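Local coordinates for protein pectinesterase (Aspergillus niger, PDB 5C1E) that hydrolyses the methyl esters of pectin galacturonosyl units to release methanol, and is probably involved in the maceration and soft-rotting of plant tissue, at residues N233-D238 against N260-G265; C174-N179 against D201-K206; Y256-N261 against S269-E274; S168-E173 against V281-V286. All blocks are in the same frame, centred on the assembly; numbering follows the deposited sequence.

Contact 1. Residues N233-D238 against N260-G265; sequences NSVLSD and NNSGAG
N260 and N233 meet through their side-chain amides. ND2 of N260 donates to OD1 of N233 at 3.0 Å, in a nearly straight bond. The acceptor lies in the amide plane of N260, yet the two amide planes are turned 76° apart. A second asparagine acts on the backbone. N261 CG sits beside its own backbone N (chi1 -62°). OD1 of N261 takes the N-H of S234 at 2.9 Å, on a lone pair. ND2 of the same amide donates to Y231 O, so both ends of this side chain are held.

Three bonds join the backbones. S262 N donates to S234 O at 2.8 Å, and L236 N donates back to S262 O at 2.9 Å. Further on, G265 N reaches L236 O at 2.8 Å from well above the carbonyl plane.

Other contacts are few. CD1 of L236 lies near ND2 of N261, and CB of D238 touches CB of A264 at 3.8 Å. G263 and G265 lie close to the strand. The spacing is tight and leaves little room there, with L236 O near G263 and S237 O near G265.

V235 and S262 form a single bridge, which carries the hydrogen bonding of strand 235-236 one step outward. This is the stacking of successive turns in a parallel beta-helix, here near the C-terminal end of the coils.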
# COMPACT_ATOMS: atom_id res chain seq x y z
N ASN A 233 -13.92 -9.93 -6.07
CA ASN A 233 -13.44 -10.19 -7.42
C ASN A 233 -11.95 -10.56 -7.48
O ASN A 233 -11.27 -10.25 -8.46
CB ASN A 233 -13.68 -8.97 -8.31
CG ASN A 233 -15.12 -8.51 -8.31
OD1 ASN A 233 -16.03 -9.31 -8.48
ND2 ASN A 233 -15.33 -7.20 -8.13
N SER A 234 -11.45 -11.23 -6.43
CA SER A 234 -10.04 -11.49 -6.28
C SER A 234 -9.71 -12.96 -6.24
O SER A 234 -10.59 -13.81 -5.98
CB SER A 234 -9.51 -10.84 -4.99
OG SER A 234 -9.59 -9.45 -5.04
N VAL A 235 -8.44 -13.26 -6.50
CA VAL A 235 -7.91 -14.61 -6.40
C VAL A 235 -7.20 -14.80 -5.07
O VAL A 235 -6.26 -14.07 -4.74
CB VAL A 235 -6.95 -14.93 -7.56
CG1 VAL A 235 -6.54 -16.40 -7.50
CG2 VAL A 235 -7.61 -14.64 -8.90
N LEU A 236 -7.66 -15.80 -4.32
CA LEU A 236 -7.10 -16.13 -3.00
C LEU A 236 -6.48 -17.51 -3.07
O LEU A 236 -7.20 -18.50 -3.32
CB LEU A 236 -8.20 -16.13 -1.96
CG LEU A 236 -9.00 -14.82 -1.79
CD1 LEU A 236 -10.09 -15.10 -0.77
CD2 LEU A 236 -8.09 -13.69 -1.35
N SER A 237 -5.17 -17.59 -2.87
CA SER A 237 -4.49 -18.88 -2.93
C SER A 237 -4.75 -19.70 -1.66
O SER A 237 -5.39 -19.22 -0.71
CB SER A 237 -2.99 -18.69 -3.14
OG SER A 237 -2.31 -18.44 -1.92
N ASP A 238 -4.22 -20.92 -1.64
CA ASP A 238 -4.41 -21.81 -0.49
C ASP A 238 -3.72 -21.35 0.80
O ASP A 238 -3.81 -22.02 1.81
CB ASP A 238 -3.98 -23.25 -0.82
CG ASP A 238 -2.47 -23.43 -0.93
OD1 ASP A 238 -1.69 -22.45 -0.85
OD2 ASP A 238 -2.05 -24.59 -1.12
N ASN A 260 -17.51 -12.68 -4.63
CA ASN A 260 -17.08 -13.17 -5.94
C ASN A 260 -15.56 -13.39 -6.04
O ASN A 260 -14.94 -13.01 -7.03
CB ASN A 260 -17.55 -12.21 -7.05
CG ASN A 260 -17.38 -12.81 -8.44
OD1 ASN A 260 -17.67 -13.98 -8.65
ND2 ASN A 260 -16.85 -12.02 -9.38
N ASN A 261 -14.96 -14.02 -5.03
CA ASN A 261 -13.56 -14.40 -5.11
C ASN A 261 -13.42 -15.81 -5.67
O ASN A 261 -14.37 -16.61 -5.65
CB ASN A 261 -12.91 -14.33 -3.73
CG ASN A 261 -12.93 -12.93 -3.15
OD1 ASN A 261 -12.69 -11.94 -3.86
ND2 ASN A 261 -13.19 -12.83 -1.86
N SER A 262 -12.22 -16.11 -6.14
CA SER A 262 -11.89 -17.43 -6.66
C SER A 262 -10.58 -17.93 -6.06
O SER A 262 -9.95 -17.25 -5.26
CB SER A 262 -11.81 -17.36 -8.18
OG SER A 262 -10.66 -16.63 -8.61
N GLY A 263 -10.18 -19.15 -6.44
CA GLY A 263 -8.92 -19.74 -5.98
C GLY A 263 -9.09 -20.70 -4.82
O GLY A 263 -10.14 -20.78 -4.18
N ALA A 264 -8.02 -21.42 -4.53
CA ALA A 264 -8.04 -22.47 -3.53
C ALA A 264 -8.40 -21.94 -2.14
O ALA A 264 -8.95 -22.68 -1.34
CB ALA A 264 -6.72 -23.21 -3.50
N GLY A 265 -8.12 -20.66 -1.87
CA GLY A 265 -8.44 -20.07 -0.56
C GLY A 265 -9.77 -19.35 -0.43
O GLY A 265 -10.03 -18.69 0.61
O HOH W 1 -11.36 -14.33 -9.23

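Contact 2. Residues C174-N179 against D201-K206; sequences CDIVSN and DNCNIK
C203 turns SG beside its own backbone N (chi1 -65°), which sets the sulfur before the N-H of C174. C174 N donates a hydrogen bond to C203 SG at 3.4 Å, with an angle of 159° at the hydrogen. The two cysteines are not joined by a disulfide; CB of C174 packs against SG of C203. K206 places CG between its backbone N and carbonyl carbon (chi1 56°). Its chain then lies beside V177, pointing the same way, and NZ of K206 comes to 3.8 Å from V177 CG2.

Strands 175-178 and 204-206 run parallel. N204 N donates to C174 O at 2.9 Å, and I176 N returns a bond to N204 O at 2.8 Å. K206 N to I176 O and S178 N to K206 O continue the ladder.

D175, V177, N204 and K206 share one face. There OD1 of D175 lies against CB of N204 at 3.2 Å. I176 and I205 lie side by side on the other face, CB of I176 to CG1 of I205 at 4.1 Å. I184 of strand 182-187 packs on both, so these isoleucines fill the inside of the coil.

The second carboxylate oxygen of D175, OD2, is bonded to Y69 OH. NZ of K206 stays 4.5 Å from OD2 of D175, beyond a salt bridge. The lysine may still stabilise the negative charge of D175 at this distance, while the backbone ladder and the isoleucine packing carry the contact between the two coils.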
# COMPACT_ATOMS: atom_id res chain seq x y z
N CYS A 174 -3.72 -5.55 -7.66
CA CYS A 174 -2.45 -5.65 -6.97
C CYS A 174 -2.11 -7.10 -6.67
O CYS A 174 -3.01 -7.95 -6.51
CB CYS A 174 -2.48 -4.88 -5.65
SG CYS A 174 -2.62 -3.09 -5.83
N ASP A 175 -0.82 -7.37 -6.56
CA ASP A 175 -0.36 -8.63 -6.03
C ASP A 175 -0.06 -8.41 -4.56
O ASP A 175 0.75 -7.56 -4.21
CB ASP A 175 0.89 -9.14 -6.78
CG ASP A 175 0.56 -9.69 -8.17
OD1 ASP A 175 -0.57 -10.19 -8.40
OD2 ASP A 175 1.43 -9.61 -9.05
N ILE A 176 -0.76 -9.16 -3.72
CA ILE A 176 -0.61 -9.06 -2.29
C ILE A 176 0.05 -10.37 -1.86
O ILE A 176 -0.54 -11.45 -1.99
CB ILE A 176 -1.97 -8.80 -1.63
CG1 ILE A 176 -2.48 -7.42 -2.05
CG2 ILE A 176 -1.89 -8.94 -0.12
CD1 ILE A 176 -3.93 -7.14 -1.71
N VAL A 177 1.29 -10.24 -1.38
CA VAL A 177 2.22 -11.37 -1.27
C VAL A 177 2.64 -11.57 0.18
O VAL A 177 3.32 -10.73 0.74
CB VAL A 177 3.47 -11.12 -2.13
CG1 VAL A 177 4.40 -12.33 -2.11
CG2 VAL A 177 3.06 -10.78 -3.57
N SER A 178 2.24 -12.69 0.78
CA SER A 178 2.63 -13.00 2.16
C SER A 178 3.98 -13.73 2.21
O SER A 178 4.15 -14.76 1.54
CB SER A 178 1.56 -13.85 2.88
OG SER A 178 0.45 -13.08 3.31
N ASN A 179 4.91 -13.23 3.03
CA ASN A 179 6.22 -13.87 3.22
C ASN A 179 6.39 -14.50 4.61
O ASN A 179 7.51 -14.82 5.04
CB ASN A 179 7.39 -12.90 2.93
CG ASN A 179 7.33 -11.64 3.76
OD1 ASN A 179 6.48 -11.50 4.63
ND2 ASN A 179 8.24 -10.72 3.50
N ASP A 201 -9.73 -5.31 -4.56
CA ASP A 201 -10.54 -5.57 -5.76
C ASP A 201 -9.71 -6.08 -6.92
O ASP A 201 -8.74 -5.45 -7.33
CB ASP A 201 -11.27 -4.30 -6.19
CG ASP A 201 -12.14 -4.51 -7.42
OD1 ASP A 201 -13.28 -4.97 -7.28
OD2 ASP A 201 -11.67 -4.19 -8.53
N ASN A 202 -10.12 -7.21 -7.48
CA ASN A 202 -9.38 -7.82 -8.59
C ASN A 202 -7.89 -7.95 -8.28
O ASN A 202 -7.03 -7.68 -9.12
CB ASN A 202 -9.62 -7.02 -9.89
CG ASN A 202 -11.01 -7.23 -10.47
OD1 ASN A 202 -11.93 -6.41 -10.27
ND2 ASN A 202 -11.18 -8.32 -11.19
N CYS A 203 -7.58 -8.33 -7.04
CA CYS A 203 -6.20 -8.55 -6.64
C CYS A 203 -5.87 -10.04 -6.64
O CYS A 203 -6.75 -10.89 -6.80
CB CYS A 203 -5.93 -7.94 -5.27
SG CYS A 203 -6.07 -6.13 -5.23
N ASN A 204 -4.60 -10.32 -6.48
CA ASN A 204 -4.09 -11.67 -6.40
C ASN A 204 -3.35 -11.84 -5.08
O ASN A 204 -2.33 -11.17 -4.84
CB ASN A 204 -3.15 -11.95 -7.55
CG ASN A 204 -2.71 -13.39 -7.58
OD1 ASN A 204 -3.53 -14.30 -7.41
ND2 ASN A 204 -1.43 -13.61 -7.81
N ILE A 205 -3.87 -12.70 -4.22
CA ILE A 205 -3.29 -12.94 -2.89
C ILE A 205 -2.55 -14.29 -2.95
O ILE A 205 -3.14 -15.31 -3.28
CB ILE A 205 -4.40 -12.98 -1.80
CG1 ILE A 205 -4.97 -11.58 -1.49
CG2 ILE A 205 -3.84 -13.52 -0.49
CD1 ILE A 205 -5.57 -10.85 -2.65
N LYS A 206 -1.26 -14.29 -2.64
CA LYS A 206 -0.45 -15.51 -2.76
C LYS A 206 0.77 -15.47 -1.84
O LYS A 206 1.14 -14.41 -1.34
CB LYS A 206 0.00 -15.71 -4.21
CG LYS A 206 0.77 -14.51 -4.77
CD LYS A 206 1.38 -14.82 -6.13
CE LYS A 206 1.67 -13.56 -6.93
NZ LYS A 206 3.00 -12.99 -6.61

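Contact 3. Residues Y256-N261 against S269-E274; sequences YYEYNN and SDREYE
R271 crosses E258 at about a right angle, but the flat ends of the two side chains are nearly aligned. The carboxylate and guanidinium planes are 21° apart, and the acid lies at the guanidinium edge. NH2 of R271 donates to OE1 of E258 at 3.1 Å, on the syn side and almost straight. NE of R271 faces OE2 of E258 at 2.7 Å, which makes a two-pronged salt bridge. The position of OE2 is less sure.

E274 approaches the same acid from another direction. Their OE2 atoms are modelled too close together, so details there are doubtful. W245 NE1 also donates to E274 OE2.

Y256 meets the loop through CB and CD2. CB of Y256 lies 3.5 Å from Y273 O, and CD2 of Y256 packs on CB of Y273 at 4.3 Å. Water 2 accepts from Y256 N and donates to Y273 O at 2.6 Å, tying strand to loop. W245 stacks on the ring of Y256.

Strand 255-259 is the outermost strand of the large parallel sheet. The side chain of Y256 is about 9 Å from that of D161, the predicted active-site residue.

NH1 of R271 is bonded to P242 O, and NH2 also to G265 O. One guanidinium thus ties this end strand to the loops around it. Its charge may favour an ionised E258, while E274 is a like charge nearby and would act against that.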
# COMPACT_ATOMS: atom_id res chain seq x y z
N TYR A 256 -16.43 -7.37 7.91
CA TYR A 256 -15.59 -8.17 7.02
C TYR A 256 -16.41 -8.92 5.97
O TYR A 256 -17.31 -9.70 6.30
CB TYR A 256 -14.82 -9.16 7.87
CG TYR A 256 -13.66 -8.61 8.68
CD1 TYR A 256 -13.03 -7.41 8.36
CD2 TYR A 256 -13.16 -9.34 9.78
CE1 TYR A 256 -11.94 -6.94 9.11
CE2 TYR A 256 -12.09 -8.89 10.52
CZ TYR A 256 -11.48 -7.70 10.19
OH TYR A 256 -10.39 -7.29 10.91
N TYR A 257 -16.06 -8.72 4.71
CA TYR A 257 -16.86 -9.18 3.59
C TYR A 257 -16.01 -9.87 2.54
O TYR A 257 -14.84 -9.52 2.32
CB TYR A 257 -17.51 -8.00 2.89
CG TYR A 257 -18.32 -7.07 3.75
CD1 TYR A 257 -19.66 -7.31 3.98
CD2 TYR A 257 -17.76 -5.92 4.29
CE1 TYR A 257 -20.43 -6.44 4.71
CE2 TYR A 257 -18.52 -5.04 5.03
CZ TYR A 257 -19.85 -5.31 5.25
OH TYR A 257 -20.62 -4.45 5.99
N GLU A 258 -16.62 -10.83 1.86
CA GLU A 258 -16.07 -11.35 0.61
C GLU A 258 -17.15 -11.35 -0.47
O GLU A 258 -18.31 -11.60 -0.19
CB GLU A 258 -15.55 -12.75 0.81
CG GLU A 258 -14.27 -12.83 1.60
CD GLU A 258 -13.92 -14.27 1.88
OE1 GLU A 258 -13.17 -14.84 1.05
OE2 GLU A 258 -14.42 -14.83 2.88
N TYR A 259 -16.76 -11.08 -1.71
CA TYR A 259 -17.72 -11.09 -2.81
C TYR A 259 -17.06 -11.54 -4.10
O TYR A 259 -16.18 -10.86 -4.62
CB TYR A 259 -18.38 -9.72 -3.02
CG TYR A 259 -19.44 -9.80 -4.09
CD1 TYR A 259 -20.72 -10.26 -3.78
CD2 TYR A 259 -19.17 -9.46 -5.41
CE1 TYR A 259 -21.70 -10.37 -4.76
CE2 TYR A 259 -20.14 -9.57 -6.39
CZ TYR A 259 -21.40 -10.03 -6.06
OH TYR A 259 -22.38 -10.14 -7.01
N ASN A 260 -17.51 -12.68 -4.63
CA ASN A 260 -17.08 -13.17 -5.94
C ASN A 260 -15.56 -13.39 -6.04
O ASN A 260 -14.94 -13.01 -7.03
CB ASN A 260 -17.55 -12.21 -7.05
CG ASN A 260 -17.38 -12.81 -8.44
OD1 ASN A 260 -17.67 -13.98 -8.65
ND2 ASN A 260 -16.85 -12.02 -9.38
N ASN A 261 -14.96 -14.02 -5.03
CA ASN A 261 -13.56 -14.40 -5.11
C ASN A 261 -13.42 -15.81 -5.67
O ASN A 261 -14.37 -16.61 -5.65
CB ASN A 261 -12.91 -14.33 -3.73
CG ASN A 261 -12.93 -12.93 -3.15
OD1 ASN A 261 -12.69 -11.94 -3.86
ND2 ASN A 261 -13.19 -12.83 -1.86
N SER A 269 -17.23 -21.60 3.39
CA SER A 269 -18.12 -22.40 4.25
C SER A 269 -17.65 -22.53 5.71
O SER A 269 -18.46 -22.82 6.59
CB SER A 269 -18.34 -23.81 3.65
OG SER A 269 -17.17 -24.60 3.78
N ASP A 270 -16.36 -22.31 5.98
CA ASP A 270 -15.86 -22.39 7.36
C ASP A 270 -15.46 -21.01 7.91
O ASP A 270 -14.79 -20.93 8.91
CB ASP A 270 -14.65 -23.32 7.45
CG ASP A 270 -15.03 -24.79 7.32
OD1 ASP A 270 -16.20 -25.15 7.55
OD2 ASP A 270 -14.13 -25.60 7.02
N ARG A 271 -15.89 -19.94 7.25
CA ARG A 271 -15.48 -18.58 7.67
C ARG A 271 -16.04 -18.20 9.03
O ARG A 271 -17.07 -18.70 9.46
CB ARG A 271 -15.94 -17.54 6.65
CG ARG A 271 -15.23 -17.67 5.31
CD ARG A 271 -13.79 -17.15 5.39
NE ARG A 271 -13.21 -16.96 4.06
CZ ARG A 271 -12.26 -17.71 3.49
NH1 ARG A 271 -11.71 -18.75 4.11
NH2 ARG A 271 -11.85 -17.41 2.27
N GLU A 272 -15.31 -17.30 9.68
CA GLU A 272 -15.73 -16.67 10.92
C GLU A 272 -15.61 -15.16 10.76
O GLU A 272 -14.84 -14.67 9.92
CB GLU A 272 -14.87 -17.13 12.10
CG GLU A 272 -15.00 -18.61 12.46
CD GLU A 272 -14.13 -19.03 13.64
OE1 GLU A 272 -13.43 -18.17 14.24
OE2 GLU A 272 -14.15 -20.23 13.98
N TYR A 273 -16.40 -14.42 11.55
CA TYR A 273 -16.31 -12.96 11.66
C TYR A 273 -16.78 -12.19 10.42
O TYR A 273 -16.49 -11.00 10.28
CB TYR A 273 -14.87 -12.52 12.04
CG TYR A 273 -14.34 -13.21 13.27
CD1 TYR A 273 -14.82 -12.87 14.54
CD2 TYR A 273 -13.35 -14.18 13.18
CE1 TYR A 273 -14.33 -13.51 15.67
CE2 TYR A 273 -12.87 -14.82 14.32
CZ TYR A 273 -13.37 -14.48 15.55
OH TYR A 273 -12.92 -15.10 16.67
N GLU A 274 -17.51 -12.84 9.52
CA GLU A 274 -17.95 -12.16 8.31
C GLU A 274 -19.37 -11.62 8.38
O GLU A 274 -20.18 -12.02 9.23
CB GLU A 274 -17.82 -13.06 7.10
CG GLU A 274 -16.40 -13.40 6.75
CD GLU A 274 -16.26 -13.94 5.34
OE1 GLU A 274 -17.15 -14.72 4.88
OE2 GLU A 274 -15.24 -13.57 4.70
O HOH W 2 -18.04 -8.93 9.71

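Contact 4. Residues S168-E173 against V281-V286; sequences SVWFGE and VDKTTV. With SO4 (sulfate ion), chain C.
W170 takes the side chain of K283 over the face of its indole. CG of K283 lies 3.4 Å from the centroid of the six-membered ring of W170, 11° off the ring normal, a CH-pi contact. The two side chains cross at about a right angle. Other groups meet the ring at its edge, in plane. V281 O is 3.5 Å from W170 CH2, and V286 CG2 is 3.9 Å from W170 CE3.

Beyond CG the lysine bends at chi3 and chi4. K283 NZ is 5.0 Å from the centroid of the W170 six-membered ring, so any cation-pi attraction to W170 is at most weak. K283 NZ donates to O4 of a sulfate at 2.7 Å. It also makes a weak bond to O3. NE1 of W170 donates to O2 of the same sulfate at 3.0 Å. Y150 OH is also hydrogen-bonded to the sulfate.

At the start of the strand, S168 holds OG anti to its backbone N (chi1 -163°). S168 OG donates to V286 O at 2.6 Å, on a lone pair. OG is also bonded to W197 N. CG1 of V286 touches V169 O.

The second shell fixes the helix. D282 is the N-cap of helix 283-287, and OD1 of D282 accepts from T285 N at 3.1 Å. W291 forms a cation-pi pair with K283.

The helix thus lies against the outer side of the beta-helix. The sulfate probably comes from the crystallisation liquor. Its binding is consistent with an anion site with one positive charge, from K283, and two neutral partners, the W170 indole N-H and the Y150 hydroxyl.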
# COMPACT_ATOMS: atom_id res chain seq x y z
N SER A 168 -9.10 5.22 4.00
CA SER A 168 -10.11 4.62 3.17
C SER A 168 -9.44 4.33 1.84
O SER A 168 -9.06 5.26 1.11
CB SER A 168 -11.33 5.51 2.99
OG SER A 168 -12.40 4.72 2.54
N VAL A 169 -9.26 3.04 1.55
CA VAL A 169 -8.27 2.63 0.56
C VAL A 169 -8.80 1.56 -0.38
O VAL A 169 -9.47 0.61 0.04
CB VAL A 169 -6.94 2.20 1.24
CG1 VAL A 169 -7.19 1.14 2.29
CG2 VAL A 169 -5.89 1.76 0.22
N TRP A 170 -8.49 1.75 -1.66
CA TRP A 170 -8.84 0.84 -2.74
C TRP A 170 -7.56 0.26 -3.34
O TRP A 170 -6.70 1.02 -3.78
CB TRP A 170 -9.58 1.58 -3.83
CG TRP A 170 -10.05 0.72 -4.97
CD1 TRP A 170 -9.30 0.28 -6.02
CD2 TRP A 170 -11.37 0.22 -5.18
NE1 TRP A 170 -10.07 -0.45 -6.88
CE2 TRP A 170 -11.35 -0.50 -6.39
CE3 TRP A 170 -12.58 0.33 -4.48
CZ2 TRP A 170 -12.48 -1.14 -6.90
CZ3 TRP A 170 -13.70 -0.29 -4.99
CH2 TRP A 170 -13.65 -1.02 -6.18
N PHE A 171 -7.45 -1.07 -3.31
CA PHE A 171 -6.36 -1.80 -3.96
C PHE A 171 -6.93 -2.49 -5.18
O PHE A 171 -7.80 -3.33 -5.06
CB PHE A 171 -5.76 -2.85 -3.04
CG PHE A 171 -5.11 -2.27 -1.82
CD1 PHE A 171 -3.78 -1.92 -1.83
CD2 PHE A 171 -5.83 -2.12 -0.64
CE1 PHE A 171 -3.17 -1.39 -0.71
CE2 PHE A 171 -5.22 -1.59 0.50
CZ PHE A 171 -3.89 -1.22 0.45
N GLY A 172 -6.46 -2.08 -6.35
CA GLY A 172 -6.97 -2.61 -7.61
C GLY A 172 -5.87 -3.33 -8.37
O GLY A 172 -4.79 -2.77 -8.61
N GLU A 173 -6.14 -4.55 -8.79
CA GLU A 173 -5.20 -5.32 -9.60
C GLU A 173 -3.79 -5.36 -8.98
O GLU A 173 -2.80 -5.24 -9.70
CB GLU A 173 -5.12 -4.74 -11.01
CG GLU A 173 -6.42 -4.84 -11.79
CD GLU A 173 -6.41 -4.08 -13.12
OE1 GLU A 173 -5.37 -3.54 -13.56
OE2 GLU A 173 -7.50 -4.00 -13.73
N VAL A 281 -18.46 -3.49 -3.68
CA VAL A 281 -18.47 -2.04 -3.45
C VAL A 281 -17.74 -1.32 -4.57
O VAL A 281 -16.90 -1.91 -5.24
CB VAL A 281 -17.88 -1.63 -2.07
CG1 VAL A 281 -18.55 -2.43 -0.97
CG2 VAL A 281 -16.37 -1.81 -2.02
N ASP A 282 -18.06 -0.05 -4.78
CA ASP A 282 -17.39 0.72 -5.83
C ASP A 282 -16.51 1.82 -5.25
O ASP A 282 -16.51 2.05 -4.05
CB ASP A 282 -18.40 1.28 -6.87
CG ASP A 282 -19.40 2.28 -6.29
OD1 ASP A 282 -19.24 2.80 -5.16
OD2 ASP A 282 -20.38 2.57 -7.02
N LYS A 283 -15.75 2.49 -6.11
CA LYS A 283 -14.82 3.49 -5.64
C LYS A 283 -15.49 4.73 -5.10
O LYS A 283 -14.89 5.47 -4.33
CB LYS A 283 -13.82 3.86 -6.75
CG LYS A 283 -12.85 2.74 -7.04
CD LYS A 283 -11.71 3.14 -7.97
CE LYS A 283 -12.17 3.42 -9.37
NZ LYS A 283 -12.72 2.19 -10.01
N THR A 284 -16.73 4.99 -5.49
CA THR A 284 -17.43 6.13 -4.92
C THR A 284 -17.65 5.90 -3.42
O THR A 284 -17.48 6.81 -2.61
CB THR A 284 -18.74 6.43 -5.66
OG1 THR A 284 -18.41 6.88 -6.99
CG2 THR A 284 -19.55 7.49 -4.94
N THR A 285 -18.01 4.67 -3.06
CA THR A 285 -18.20 4.31 -1.67
C THR A 285 -16.89 4.46 -0.89
O THR A 285 -16.89 5.01 0.21
CB THR A 285 -18.72 2.87 -1.56
OG1 THR A 285 -20.09 2.83 -2.01
CG2 THR A 285 -18.64 2.35 -0.15
N VAL A 286 -15.79 4.00 -1.45
CA VAL A 286 -14.52 3.93 -0.70
C VAL A 286 -13.76 5.26 -0.72
O VAL A 286 -13.17 5.67 0.29
CB VAL A 286 -13.63 2.79 -1.26
CG1 VAL A 286 -12.29 2.69 -0.52
CG2 VAL A 286 -14.37 1.46 -1.22
S SO4 C . -9.92 -0.03 -10.63
O1 SO4 C . -9.82 -0.65 -11.98
O2 SO4 C . -8.99 -0.76 -9.71
O3 SO4 C . -9.58 1.42 -10.65
O4 SO4 C . -11.32 -0.15 -10.16

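Overall arrangement
All four contacts involve the coils of the right-handed parallel beta-helix of the pectinesterase fold or segments packed on it. Contacts 1 and 2 have centres 10 Å apart and touch. Strand 235-236 is the neighbour of strand 204-207, so their bonds continue one sheet. Contact 3 shares N260 and N261 with contact 1 and lies at the last strand, 255-259. Contact 4 is about 15 Å from contact 2 between centres and touches it where D201 meets F171 and W170. Its strand 168-172 and strand 255-259 belong to the ten-stranded sheet. Contacts 1 to 3 all fall in the chain between the two halves of contact 4. Helix 283-287 therefore returns over coils laid down earlier.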